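Local coordinates for uncharacterized protein (Neosartorya fumigata, PDB 5J5L) that binds arachidonic acid in a pocket between its helices and is probably a constitutive cell-wall mannoprotein that host antibodies recognise, at residues S8-I13 against T70-G75; T19-F24 against L84-A89; G29-A34 against A97-L102; S105-L110 against A142-A147. All coordinates share one frame; numbering follows the deposited sequence. Where two conformers were deposited one is given.

Interaction 1. Residues S8-I13 against T70-G75; sequences SDLSTI and TNALLG
Leu10 of helix 3-26 reaches one methyl group across to Ala72 of helix 63-89, and the closest approach of the contact is Leu10 CD1 to Ala72 CB at 3.7 Å. The two segments bury 118 Å² between them. The CA atoms of the same two residues are also the nearest pair, 6.7 Å apart, consistent with the small side chain of Ala72 letting the helices come close. Leu10 carries CG beside its backbone N and anti to its carbonyl carbon (chi1 -69°), and its extended chi2 of 169° then lays CD1 over the Ala72 methyl and toward the start of the next residue, with Leu73 N 4.2 Å from CD1. The contact joins two helices of an all-helical bundle, and it is apolar: no hydrogen bond crosses between the segments, and backbone bonds such as Ile13 N to Asp9 O and Gly75 N to Asn71 O run within each helix. Leu73 adds a looser contact with its own branch, Leu73 CD1 lying 4.5 Å from Leu10 CD2. Both leucines are buried and continue inward, Leu10 onto Leu117 and Leu73 onto Leu121 of helix 100-124, while Leu73 also meets Ile133 of helix 127-150.

Interaction 2. Residues T19-F24 against L84-A89; sequences TLTQHF and LDAIVA. With ACD (arachidonic acid), chain B.
One wall of the arachidonic-acid pocket is built where Phe24 of helix 3-26 packs against Ile87 and Ala86 of helix 63-89. The short helical segments run nearly parallel, their axes 20° apart and 8.7 Å from each other at closest approach. Ile87 CB sits over the centre of the Phe24 ring, 3.8 Å from the centroid and only 12° off the normal, a CH-pi contact on one face; Leu20 O lies above the opposite face, offset toward the rim. The ring is therefore held between its own helix and the neighbouring one. With CG beside the backbone N (chi1 -58°), Phe24 also brings its CB to 3.8 Å from Ala86 CB, and that methyl lies at the ring edge, while Thr21 CG2 adds a looser touch to it. Other rim atoms meet the fatty acid: Phe24 CD1 is 3.3 Å from its carboxylate oxygen O1, and Phe24 CZ is 3.5 Å from its C10. Farther along the arachidonic acid, Leu20 CD1 is 3.7 Å from its C15 and Leu84 CD2, from the other helix, the same distance from its C16. An aromatic edge beside the carboxylate and branched aliphatic groups along the tail make up a fatty-acid site between bundle helices.

Interaction 3. Residues G29-A34 against A97-L102; sequences GDLLQA and AGVGSL. With ACD (arachidonic acid), chain B.
Two helix termini at one end of the bundle face each other here, with Ala97 closing one helix against Gly29, just ahead of helix 31-56. The Ala97 methyl packs on the backbone: its CB is 3.2 Å from Gly29 O. The phi of Gly29 (105°) calls for glycine, since a CB would press on the preceding carbonyl O. The apolar part of the contact pairs Leu31 CD1 with Val99 CG1 at 3.7 Å, the two side chains crossing at a slant. Leu31 reaches it with an unstaggered chi1 of -146°. Each turn carries a helix-capping feature. Asp30 is the N-cap of helix 31-56, and Gln33 N donates to Asp30 OD2 (3.0 Å, 151°) on its anti lone pair. On the other segment, Gly98 is the C-prime residue of the Schellman motif that ends helix 91-97, and Val99 is at the N-cap position of helix 100-124. The inner side of this surface contact borders the fatty acid: Ala34 CB lies 3.8 Å from its C5, and Leu102 CD2 is 3.9 Å from its C6. Gln33 O stands 3.1 Å from carboxylate oxygen O2, while the Gln33 side-chain amide bonds through OE1 to Thr28 N and through NE2 to Glu26 O.

Interaction 4. Residues S105-L110 against A142-A147; sequences SDLNAL and AAFSSA. With ACD (arachidonic acid), chain B.
This is a buried, apolar helix-helix contact between helices 100-124 and 127-150, in which Leu107 and Leu110 meet Phe144 and Ala147. The segments are antiparallel, at 163° between their N-to-C directions, and their axes stay 10.1 Å apart, a spacing bridged by the long side chains. Phe144 turns CG beside its backbone N (chi1 -88°) and extends its ring toward the other helix, where Leu110 CB meets it obliquely, 3.8 Å from Phe144 CE1. The next ring atom back, Phe144 CD1, is 4.2 Å from Leu107 CD2. Of the Leu107 branches, CD1 packs on Ala147, 4.0 Å from Ala147 CB, and CD2, which also comes near that methyl, reaches the Phe144 ring and the arachidonic acid. No hydrogen bond crosses between the segments. The ligand tail runs along the same groups, with Leu110 CD1 3.7 Å from C14 and Phe144 CZ 3.9 Å from C19, so the ring lines the pocket near the methyl end of the arachidonic acid. Asp106 brings a polar atom to it, OD2 being 3.3 Å from C8, and that oxygen is hydrogen-bonded to Gln38 NE2. Around the contact, Leu84 of helix 63-89 packs on Ala143 and Ala147, while Leu110 rests against Leu44 and Glu45 of helix 31-56.

From the N terminus, helix 3-26 supplies the first segments of interactions 1 and 2, and the turn into helix 31-56 that of interaction 3. Their partners follow in the same order, at 70-75 and 84-89 on helix 63-89 and then at 97-102, so the three loops cross one another rather than nest. Interaction 4 opens only after all three have closed, and its shorter loop pairs the last two helices. Interactions 1 and 2 join the same two helices, with centres about 19 Å apart. Interactions 2, 3 and 4 all touch the fatty acid; 2 and 4 meet directly, Leu84 CD2 lying 3.4 Å from Leu107 CD2, while interaction 3 borders the carboxylate end.

Interaction 1. Residues S8-I13 against T70-G75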
loop_
_atom_site.group_PDB
_atom_site.type_symbol
_atom_site.label_atom_id
_atom_site.label_comp_id
_atom_site.label_asym_id
_atom_site.label_seq_id
_atom_site.Cartn_x
_atom_site.Cartn_y
_atom_site.Cartn_z
ATOM N N SER A 8 -5.839 11.967 -6.415
ATOM C CA SER A 8 -4.745 11.801 -7.364
ATOM C C SER A 8 -3.607 11.004 -6.697
ATOM O O SER A 8 -3.019 10.102 -7.315
ATOM C CB SER A 8 -4.262 13.169 -7.847
ATOM O OG SER A 8 -3.177 13.047 -8.750
ATOM N N ASP A 9 -3.311 11.332 -5.435
ATOM C CA ASP A 9 -2.275 10.625 -4.678
ATOM C C ASP A 9 -2.594 9.137 -4.560
ATOM O O ASP A 9 -1.705 8.296 -4.669
ATOM C CB ASP A 9 -2.142 11.166 -3.254
ATOM C CG ASP A 9 -1.529 12.542 -3.173
ATOM O OD1 ASP A 9 -0.889 13.044 -4.144
ATOM O OD2 ASP A 9 -1.640 13.131 -2.069
ATOM N N LEU A 10 -3.854 8.821 -4.273
ATOM C CA LEU A 10 -4.265 7.430 -4.113
ATOM C C LEU A 10 -4.196 6.678 -5.446
ATOM O O LEU A 10 -3.875 5.491 -5.475
ATOM C CB LEU A 10 -5.652 7.339 -3.508
ATOM C CG LEU A 10 -5.729 7.794 -2.036
ATOM C CD1 LEU A 10 -7.181 7.937 -1.594
ATOM C CD2 LEU A 10 -4.961 6.885 -1.101
ATOM N N SER A 11 -4.479 7.367 -6.535
ATOM C CA SER A 11 -4.388 6.733 -7.857
ATOM C C SER A 11 -2.941 6.377 -8.195
ATOM O O SER A 11 -2.660 5.316 -8.750
ATOM C CB SER A 11 -4.945 7.659 -8.923
ATOM O OG SER A 11 -5.007 7.021 -10.187
ATOM N N THR A 12 -2.028 7.278 -7.859
ATOM C CA THR A 12 -0.598 7.048 -8.070
ATOM C C THR A 12 -0.149 5.814 -7.274
ATOM O O THR A 12 0.608 4.967 -7.765
ATOM C CB THR A 12 0.208 8.304 -7.675
ATOM O OG1 THR A 12 -0.113 9.387 -8.567
ATOM C CG2 THR A 12 1.710 8.049 -7.730
ATOM N N ILE A 13 -0.621 5.705 -6.045
ATOM C CA ILE A 13 -0.349 4.521 -5.226
ATOM C C ILE A 13 -0.874 3.247 -5.912
ATOM O O ILE A 13 -0.155 2.237 -6.001
ATOM C CB ILE A 13 -0.928 4.682 -3.803
ATOM C CG1 ILE A 13 -0.154 5.778 -3.055
ATOM C CG2 ILE A 13 -0.891 3.364 -3.044
ATOM C CD1 ILE A 13 -0.890 6.360 -1.864
ATOM N N THR A 70 -12.805 7.506 0.717
ATOM C CA THR A 70 -13.060 6.185 1.324
ATOM C C THR A 70 -13.065 5.085 0.275
ATOM O O THR A 70 -12.417 4.053 0.430
ATOM C CB THR A 70 -14.410 6.184 2.080
ATOM O OG1 THR A 70 -14.345 7.120 3.153
ATOM C CG2 THR A 70 -14.750 4.818 2.648
ATOM N N ASN A 71 -13.792 5.306 -0.810
ATOM C CA ASN A 71 -13.853 4.305 -1.862
ATOM C C ASN A 71 -12.534 4.102 -2.582
ATOM O O ASN A 71 -12.228 2.985 -3.008
ATOM C CB ASN A 71 -14.946 4.648 -2.863
ATOM C CG ASN A 71 -16.331 4.336 -2.331
ATOM O OD1 ASN A 71 -16.537 4.185 -1.119
ATOM N ND2 ASN A 71 -17.295 4.244 -3.236
ATOM N N ALA A 72 -11.769 5.179 -2.736
ATOM C CA ALA A 72 -10.467 5.071 -3.377
ATOM C C ALA A 72 -9.537 4.268 -2.483
ATOM O O ALA A 72 -8.796 3.418 -2.975
ATOM C CB ALA A 72 -9.889 6.441 -3.693
ATOM N N LEU A 73 -9.568 4.534 -1.178
ATOM C CA LEU A 73 -8.696 3.793 -0.253
ATOM C C LEU A 73 -9.099 2.319 -0.224
ATOM O O LEU A 73 -8.248 1.419 -0.389
ATOM C CB LEU A 73 -8.763 4.391 1.156
ATOM C CG LEU A 73 -7.901 3.709 2.215
ATOM C CD1 LEU A 73 -6.425 3.779 1.844
ATOM C CD2 LEU A 73 -8.160 4.346 3.559
ATOM N N LEU A 74 -10.391 2.062 -0.038
ATOM C CA LEU A 74 -10.888 0.684 0.007
ATOM C C LEU A 74 -10.654 -0.052 -1.310
ATOM O O LEU A 74 -10.429 -1.263 -1.315
ATOM C CB LEU A 74 -12.372 0.649 0.353
ATOM C CG LEU A 74 -12.727 0.551 1.838
ATOM C CD1 LEU A 74 -11.815 1.400 2.714
ATOM C CD2 LEU A 74 -14.181 0.931 2.026
ATOM N N GLY A 75 -10.722 0.679 -2.420
ATOM C CA GLY A 75 -10.417 0.111 -3.733
ATOM C C GLY A 75 -9.004 -0.393 -3.865
ATOM O O GLY A 75 -8.730 -1.285 -4.679
#

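Interaction 2. Residues T19-F24 against L84-A89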
loop_
_atom_site.group_PDB
_atom_site.type_symbol
_atom_site.label_atom_id
_atom_site.label_comp_id
_atom_site.label_asym_id
_atom_site.label_seq_id
_atom_site.Cartn_x
_atom_site.Cartn_y
_atom_site.Cartn_z
ATOM N N THR A 19 2.144 -1.987 -10.791
ATOM C CA THR A 19 3.468 -2.142 -11.390
ATOM C C THR A 19 4.328 -3.130 -10.596
ATOM O O THR A 19 4.948 -4.018 -11.175
ATOM C CB THR A 19 4.168 -0.782 -11.530
ATOM O OG1 THR A 19 3.344 0.072 -12.334
ATOM C CG2 THR A 19 5.544 -0.937 -12.159
ATOM N N LEU A 20 4.342 -3.012 -9.279
ATOM C CA LEU A 20 5.067 -3.985 -8.458
ATOM C C LEU A 20 4.623 -5.425 -8.696
ATOM O O LEU A 20 5.444 -6.332 -8.796
ATOM C CB LEU A 20 4.895 -3.672 -6.970
ATOM C CG LEU A 20 5.877 -2.686 -6.383
ATOM C CD1 LEU A 20 5.490 -2.408 -4.940
ATOM C CD2 LEU A 20 7.308 -3.209 -6.435
ATOM N N THR A 21 3.310 -5.626 -8.750
ATOM C CA THR A 21 2.746 -6.948 -8.977
ATOM C C THR A 21 3.272 -7.528 -10.281
ATOM O O THR A 21 3.579 -8.726 -10.369
ATOM C CB THR A 21 1.207 -6.914 -8.990
ATOM O OG1 THR A 21 0.734 -6.409 -7.726
ATOM C CG2 THR A 21 0.621 -8.291 -9.220
ATOM N N GLN A 22 3.346 -6.679 -11.306
ATOM C CA GLN A 22 3.918 -7.098 -12.587
ATOM C C GLN A 22 5.365 -7.566 -12.445
ATOM O O GLN A 22 5.762 -8.583 -13.057
ATOM C CB GLN A 22 3.818 -5.971 -13.620
ATOM C CG GLN A 22 2.422 -5.715 -14.151
ATOM C CD GLN A 22 2.394 -4.573 -15.153
ATOM O OE1 GLN A 22 2.891 -3.476 -14.883
ATOM N NE2 GLN A 22 1.812 -4.825 -16.315
ATOM N N HIS A 23 6.156 -6.833 -11.665
ATOM C CA HIS A 23 7.524 -7.245 -11.350
ATOM C C HIS A 23 7.543 -8.601 -10.663
ATOM O O HIS A 23 8.310 -9.488 -11.060
ATOM C CB HIS A 23 8.249 -6.224 -10.474
ATOM C CG HIS A 23 8.742 -5.035 -11.231
ATOM N ND1 HIS A 23 10.014 -4.963 -11.748
ATOM C CD2 HIS A 23 8.136 -3.871 -11.559
ATOM C CE1 HIS A 23 10.165 -3.814 -12.383
ATOM N NE2 HIS A 23 9.043 -3.125 -12.269
ATOM N N PHE A 24 6.699 -8.766 -9.645
ATOM C CA PHE A 24 6.678 -10.021 -8.882
ATOM C C PHE A 24 6.396 -11.218 -9.766
ATOM O O PHE A 24 7.082 -12.232 -9.674
ATOM C CB PHE A 24 5.657 -10.008 -7.745
ATOM C CG PHE A 24 5.857 -8.901 -6.739
ATOM C CD1 PHE A 24 7.104 -8.350 -6.509
ATOM C CD2 PHE A 24 4.783 -8.431 -6.028
ATOM C CE1 PHE A 24 7.280 -7.332 -5.584
ATOM C CE2 PHE A 24 4.946 -7.423 -5.100
ATOM C CZ PHE A 24 6.192 -6.864 -4.887
ATOM N N LEU A 84 0.512 -8.734 -2.586
ATOM C CA LEU A 84 1.089 -9.540 -1.522
ATOM C C LEU A 84 1.075 -11.029 -1.887
ATOM O O LEU A 84 2.073 -11.728 -1.670
ATOM C CB LEU A 84 0.353 -9.297 -0.218
ATOM C CG LEU A 84 0.600 -7.908 0.397
ATOM C CD1 LEU A 84 -0.343 -7.661 1.546
ATOM C CD2 LEU A 84 2.051 -7.777 0.838
ATOM N N ASP A 85 -0.029 -11.498 -2.474
ATOM C CA ASP A 85 -0.105 -12.891 -2.938
ATOM C C ASP A 85 1.007 -13.178 -3.945
ATOM O O ASP A 85 1.611 -14.246 -3.930
ATOM C CB ASP A 85 -1.453 -13.207 -3.603
ATOM C CG ASP A 85 -2.613 -13.342 -2.597
ATOM O OD1 ASP A 85 -2.351 -13.483 -1.388
ATOM O OD2 ASP A 85 -3.795 -13.325 -3.025
ATOM N N ALA A 86 1.261 -12.221 -4.821
ATOM C CA ALA A 86 2.241 -12.397 -5.905
ATOM C C ALA A 86 3.673 -12.526 -5.410
ATOM O O ALA A 86 4.422 -13.349 -5.925
ATOM C CB ALA A 86 2.136 -11.260 -6.897
ATOM N N ILE A 87 4.062 -11.710 -4.429
ATOM C CA ILE A 87 5.403 -11.841 -3.841
ATOM C C ILE A 87 5.523 -13.106 -2.985
ATOM O O ILE A 87 6.545 -13.810 -3.040
ATOM C CB ILE A 87 5.866 -10.566 -3.093
ATOM C CG1 ILE A 87 7.330 -10.709 -2.639
ATOM C CG2 ILE A 87 5.003 -10.231 -1.902
ATOM C CD1 ILE A 87 8.309 -10.828 -3.776
ATOM N N VAL A 88 4.466 -13.445 -2.241
ATOM C CA VAL A 88 4.447 -14.685 -1.465
ATOM C C VAL A 88 4.664 -15.906 -2.394
ATOM O O VAL A 88 5.413 -16.832 -2.063
ATOM C CB VAL A 88 3.134 -14.822 -0.670
ATOM C CG1 VAL A 88 2.900 -16.245 -0.176
ATOM C CG2 VAL A 88 3.152 -13.859 0.508
ATOM N N ALA A 89 4.010 -15.873 -3.557
ATOM C CA ALA A 89 4.111 -16.951 -4.549
ATOM C C ALA A 89 5.542 -17.146 -5.050
ATOM O O ALA A 89 5.898 -18.237 -5.525
ATOM C CB ALA A 89 3.178 -16.666 -5.729
HETATM C C1 ACD B . 10.977 -8.776 -7.724
HETATM C C2 ACD B . 11.101 -8.421 -6.261
HETATM C C3 ACD B . 11.653 -9.601 -5.487
HETATM C C4 ACD B . 12.095 -9.169 -4.087
HETATM C C5 ACD B . 13.056 -8.007 -4.176
HETATM C C6 ACD B . 12.865 -6.800 -3.613
HETATM C C7 ACD B . 11.685 -6.451 -2.740
HETATM C C8 ACD B . 10.669 -5.571 -3.449
HETATM C C9 ACD B . 9.343 -5.661 -3.255
HETATM C C10 ACD B . 8.652 -6.671 -2.356
HETATM C C11 ACD B . 8.308 -6.068 -1.019
HETATM C C12 ACD B . 7.076 -5.860 -0.533
HETATM C C13 ACD B . 5.759 -6.151 -1.222
HETATM C C14 ACD B . 5.406 -4.883 -1.980
HETATM C C15 ACD B . 4.162 -4.439 -2.187
HETATM C C16 ACD B . 2.937 -5.144 -1.675
HETATM C C17 ACD B . 1.767 -4.171 -1.673
HETATM C C18 ACD B . 1.937 -3.083 -0.627
HETATM C C19 ACD B . 0.701 -2.221 -0.531
HETATM C C20 ACD B . 0.966 -0.825 -0.030
HETATM O O1 ACD B . 9.896 -9.280 -8.054
HETATM O O2 ACD B . 11.901 -8.541 -8.526
#

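Interaction 3. Residues G29-A34 against A97-L102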
loop_
_atom_site.group_PDB
_atom_site.type_symbol
_atom_site.label_atom_id
_atom_site.label_comp_id
_atom_site.label_asym_id
_atom_site.label_seq_id
_atom_site.Cartn_x
_atom_site.Cartn_y
_atom_site.Cartn_z
ATOM N N GLY A 29 14.409 -14.788 -9.603
ATOM C CA GLY A 29 15.521 -14.866 -8.649
ATOM C C GLY A 29 16.682 -13.946 -8.996
ATOM O O GLY A 29 17.615 -13.773 -8.205
ATOM N N ASP A 30 16.633 -13.349 -10.182
ATOM C CA ASP A 30 17.731 -12.527 -10.673
ATOM C C ASP A 30 17.835 -11.243 -9.855
ATOM O O ASP A 30 16.831 -10.593 -9.596
ATOM C CB ASP A 30 17.496 -12.197 -12.147
ATOM C CG ASP A 30 18.543 -11.267 -12.715
ATOM O OD1 ASP A 30 19.569 -11.758 -13.219
ATOM O OD2 ASP A 30 18.304 -10.044 -12.676
ATOM N N LEU A 31 19.052 -10.863 -9.473
ATOM C CA LEU A 31 19.229 -9.738 -8.549
ATOM C C LEU A 31 18.951 -8.366 -9.197
ATOM O O LEU A 31 18.514 -7.433 -8.514
ATOM C CB LEU A 31 20.633 -9.801 -7.926
ATOM C CG LEU A 31 20.816 -9.335 -6.488
ATOM C CD1 LEU A 31 19.789 -9.962 -5.546
ATOM C CD2 LEU A 31 22.229 -9.631 -6.012
ATOM N N LEU A 32 19.192 -8.241 -10.506
ATOM C CA LEU A 32 18.848 -7.013 -11.224
ATOM C C LEU A 32 17.333 -6.814 -11.270
ATOM O O LEU A 32 16.846 -5.689 -11.189
ATOM C CB LEU A 32 19.417 -6.994 -12.655
ATOM C CG LEU A 32 20.875 -6.618 -12.887
ATOM C CD1 LEU A 32 21.200 -6.701 -14.370
ATOM C CD2 LEU A 32 21.138 -5.213 -12.368
ATOM N N GLN A 33 16.587 -7.910 -11.393
ATOM C CA GLN A 33 15.134 -7.842 -11.287
ATOM C C GLN A 33 14.741 -7.315 -9.934
ATOM O O GLN A 33 13.867 -6.456 -9.829
ATOM C CB GLN A 33 14.498 -9.204 -11.460
ATOM C CG GLN A 33 14.549 -9.746 -12.870
ATOM C CD GLN A 33 13.740 -11.013 -12.958
ATOM O OE1 GLN A 33 13.989 -11.969 -12.220
ATOM N NE2 GLN A 33 12.740 -11.017 -13.834
ATOM N N ALA A 34 15.383 -7.849 -8.895
ATOM C CA ALA A 34 15.139 -7.403 -7.520
ATOM C C ALA A 34 15.410 -5.914 -7.335
ATOM O O ALA A 34 14.632 -5.215 -6.675
ATOM C CB ALA A 34 15.977 -8.210 -6.539
ATOM N N ALA A 97 17.549 -16.022 -4.258
ATOM C CA ALA A 97 18.260 -14.762 -4.434
ATOM C C ALA A 97 18.891 -14.289 -3.120
ATOM O O ALA A 97 19.841 -13.527 -3.138
ATOM C CB ALA A 97 17.338 -13.693 -4.988
ATOM N N GLY A 98 18.361 -14.761 -1.995
ATOM C CA GLY A 98 18.901 -14.413 -0.676
ATOM C C GLY A 98 18.412 -13.064 -0.166
ATOM O O GLY A 98 19.060 -12.459 0.694
ATOM N N VAL A 99 17.292 -12.586 -0.701
ATOM C CA VAL A 99 16.807 -11.233 -0.383
ATOM C C VAL A 99 15.558 -11.193 0.496
ATOM O O VAL A 99 14.816 -10.215 0.480
ATOM C CB VAL A 99 16.611 -10.345 -1.638
ATOM C CG1 VAL A 99 17.942 -10.170 -2.366
ATOM C CG2 VAL A 99 15.506 -10.887 -2.552
ATOM N N GLY A 100 15.341 -12.241 1.277
ATOM C CA GLY A 100 14.196 -12.293 2.191
ATOM C C GLY A 100 14.159 -11.120 3.169
ATOM O O GLY A 100 13.081 -10.586 3.459
ATOM N N SER A 101 15.321 -10.712 3.683
ATOM C CA SER A 101 15.356 -9.597 4.655
ATOM C C SER A 101 14.928 -8.269 4.022
ATOM O O SER A 101 14.317 -7.425 4.681
ATOM C CB SER A 101 16.709 -9.468 5.353
ATOM O OG SER A 101 17.739 -9.037 4.471
ATOM N N LEU A 102 15.207 -8.095 2.731
ATOM C CA LEU A 102 14.754 -6.918 2.004
ATOM C C LEU A 102 13.226 -6.888 1.821
ATOM O O LEU A 102 12.578 -5.867 2.045
ATOM C CB LEU A 102 15.482 -6.836 0.651
ATOM C CG LEU A 102 15.159 -5.606 -0.206
ATOM C CD1 LEU A 102 15.476 -4.319 0.543
ATOM C CD2 LEU A 102 15.958 -5.684 -1.507
HETATM C C1 ACD B . 10.977 -8.776 -7.724
HETATM C C2 ACD B . 11.101 -8.421 -6.261
HETATM C C3 ACD B . 11.653 -9.601 -5.487
HETATM C C4 ACD B . 12.095 -9.169 -4.087
HETATM C C5 ACD B . 13.056 -8.007 -4.176
HETATM C C6 ACD B . 12.865 -6.800 -3.613
HETATM C C7 ACD B . 11.685 -6.451 -2.740
HETATM C C8 ACD B . 10.669 -5.571 -3.449
HETATM C C9 ACD B . 9.343 -5.661 -3.255
HETATM C C10 ACD B . 8.652 -6.671 -2.356
HETATM C C11 ACD B . 8.308 -6.068 -1.019
HETATM C C12 ACD B . 7.076 -5.860 -0.533
HETATM C C13 ACD B . 5.759 -6.151 -1.222
HETATM C C14 ACD B . 5.406 -4.883 -1.980
HETATM C C15 ACD B . 4.162 -4.439 -2.187
HETATM C C16 ACD B . 2.937 -5.144 -1.675
HETATM C C17 ACD B . 1.767 -4.171 -1.673
HETATM C C18 ACD B . 1.937 -3.083 -0.627
HETATM C C19 ACD B . 0.701 -2.221 -0.531
HETATM C C20 ACD B . 0.966 -0.825 -0.030
HETATM O O1 ACD B . 9.896 -9.280 -8.054
HETATM O O2 ACD B . 11.901 -8.541 -8.526
#

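Interaction 4. Residues S105-L110 against A142-A147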
loop_
_atom_site.group_PDB
_atom_site.type_symbol
_atom_site.label_atom_id
_atom_site.label_comp_id
_atom_site.label_asym_id
_atom_site.label_seq_id
_atom_site.Cartn_x
_atom_site.Cartn_y
_atom_site.Cartn_z
ATOM N N SER A 105 11.820 -6.171 5.277
ATOM C CA SER A 105 12.009 -4.754 5.620
ATOM C C SER A 105 10.970 -3.893 4.916
ATOM O O SER A 105 10.360 -2.990 5.526
ATOM C CB SER A 105 13.418 -4.298 5.240
ATOM O OG SER A 105 13.636 -2.932 5.570
ATOM N N ASP A 106 10.776 -4.169 3.629
ATOM C CA ASP A 106 9.813 -3.470 2.809
ATOM C C ASP A 106 8.390 -3.671 3.336
ATOM O O ASP A 106 7.632 -2.705 3.462
ATOM C CB ASP A 106 9.857 -3.957 1.351
ATOM C CG ASP A 106 11.083 -3.480 0.584
ATOM O OD1 ASP A 106 11.907 -2.687 1.094
ATOM O OD2 ASP A 106 11.207 -3.927 -0.588
ATOM N N LEU A 107 8.036 -4.904 3.669
ATOM C CA LEU A 107 6.683 -5.188 4.178
ATOM C C LEU A 107 6.393 -4.404 5.456
ATOM O O LEU A 107 5.315 -3.815 5.584
ATOM C CB LEU A 107 6.489 -6.670 4.430
ATOM C CG LEU A 107 6.340 -7.547 3.184
ATOM C CD1 LEU A 107 6.460 -9.003 3.597
ATOM C CD2 LEU A 107 5.009 -7.286 2.481
ATOM N N ASN A 108 7.344 -4.393 6.380
ATOM C CA ASN A 108 7.148 -3.668 7.642
ATOM C C ASN A 108 7.027 -2.161 7.411
ATOM O O ASN A 108 6.166 -1.505 8.016
ATOM C CB ASN A 108 8.269 -3.999 8.615
ATOM C CG ASN A 108 8.104 -5.365 9.234
ATOM O OD1 ASN A 108 7.024 -5.706 9.722
ATOM N ND2 ASN A 108 9.174 -6.157 9.235
ATOM N N ALA A 109 7.865 -1.604 6.520
ATOM C CA ALA A 109 7.778 -0.178 6.167
ATOM C C ALA A 109 6.448 0.162 5.530
ATOM O O ALA A 109 5.807 1.155 5.879
ATOM C CB ALA A 109 8.916 0.224 5.236
ATOM N N LEU A 110 6.031 -0.656 4.570
ATOM C CA LEU A 110 4.780 -0.411 3.870
ATOM C C LEU A 110 3.564 -0.513 4.780
ATOM O O LEU A 110 2.635 0.304 4.666
ATOM C CB LEU A 110 4.644 -1.376 2.699
ATOM C CG LEU A 110 5.573 -1.056 1.515
ATOM C CD1 LEU A 110 5.680 -2.283 0.614
ATOM C CD2 LEU A 110 5.115 0.166 0.724
ATOM N N ALA A 142 -4.291 -7.382 8.117
ATOM C CA ALA A 142 -4.285 -8.840 8.155
ATOM C C ALA A 142 -3.457 -9.420 7.013
ATOM O O ALA A 142 -2.705 -10.362 7.198
ATOM C CB ALA A 142 -5.701 -9.384 8.089
ATOM N N ALA A 143 -3.624 -8.854 5.820
ATOM C CA ALA A 143 -2.885 -9.328 4.656
ATOM C C ALA A 143 -1.371 -9.099 4.799
ATOM O O ALA A 143 -0.566 -9.987 4.507
ATOM C CB ALA A 143 -3.415 -8.685 3.381
ATOM N N PHE A 144 -0.995 -7.918 5.284
ATOM C CA PHE A 144 0.402 -7.634 5.594
ATOM C C PHE A 144 0.943 -8.635 6.623
ATOM O O PHE A 144 2.047 -9.161 6.464
ATOM C CB PHE A 144 0.572 -6.207 6.151
ATOM C CG PHE A 144 0.773 -5.149 5.102
ATOM C CD1 PHE A 144 1.913 -5.136 4.304
ATOM C CD2 PHE A 144 -0.149 -4.122 4.968
ATOM C CE1 PHE A 144 2.098 -4.138 3.366
ATOM C CE2 PHE A 144 0.035 -3.123 4.022
ATOM C CZ PHE A 144 1.150 -3.139 3.222
ATOM N N SER A 145 0.185 -8.889 7.680
ATOM C CA SER A 145 0.633 -9.802 8.750
ATOM C C SER A 145 0.907 -11.188 8.191
ATOM O O SER A 145 1.873 -11.836 8.567
ATOM C CB SER A 145 -0.382 -9.902 9.881
ATOM O OG SER A 145 -0.610 -8.618 10.459
ATOM N N SER A 146 0.046 -11.657 7.293
ATOM C CA SER A 146 0.249 -12.962 6.687
ATOM C C SER A 146 1.557 -12.982 5.850
ATOM O O SER A 146 2.371 -13.884 5.982
ATOM C CB SER A 146 -0.989 -13.340 5.865
ATOM O OG SER A 146 -0.835 -14.590 5.242
ATOM N N ALA A 147 1.753 -11.994 4.988
ATOM C CA ALA A 147 2.977 -11.931 4.179
ATOM C C ALA A 147 4.230 -11.816 5.032
ATOM O O ALA A 147 5.230 -12.472 4.767
ATOM C CB ALA A 147 2.899 -10.800 3.171
HETATM C C1 ACD B . 10.977 -8.776 -7.724
HETATM C C2 ACD B . 11.101 -8.421 -6.261
HETATM C C3 ACD B . 11.653 -9.601 -5.487
HETATM C C4 ACD B . 12.095 -9.169 -4.087
HETATM C C5 ACD B . 13.056 -8.007 -4.176
HETATM C C6 ACD B . 12.865 -6.800 -3.613
HETATM C C7 ACD B . 11.685 -6.451 -2.740
HETATM C C8 ACD B . 10.669 -5.571 -3.449
HETATM C C9 ACD B . 9.343 -5.661 -3.255
HETATM C C10 ACD B . 8.652 -6.671 -2.356
HETATM C C11 ACD B . 8.308 -6.068 -1.019
HETATM C C12 ACD B . 7.076 -5.860 -0.533
HETATM C C13 ACD B . 5.759 -6.151 -1.222
HETATM C C14 ACD B . 5.406 -4.883 -1.980
HETATM C C15 ACD B . 4.162 -4.439 -2.187
HETATM C C16 ACD B . 2.937 -5.144 -1.675
HETATM C C17 ACD B . 1.767 -4.171 -1.673
HETATM C C18 ACD B . 1.937 -3.083 -0.627
HETATM C C19 ACD B . 0.701 -2.221 -0.531
HETATM C C20 ACD B . 0.966 -0.825 -0.030
HETATM O O1 ACD B . 9.896 -9.280 -8.054
HETATM O O2 ACD B . 11.901 -8.541 -8.526
#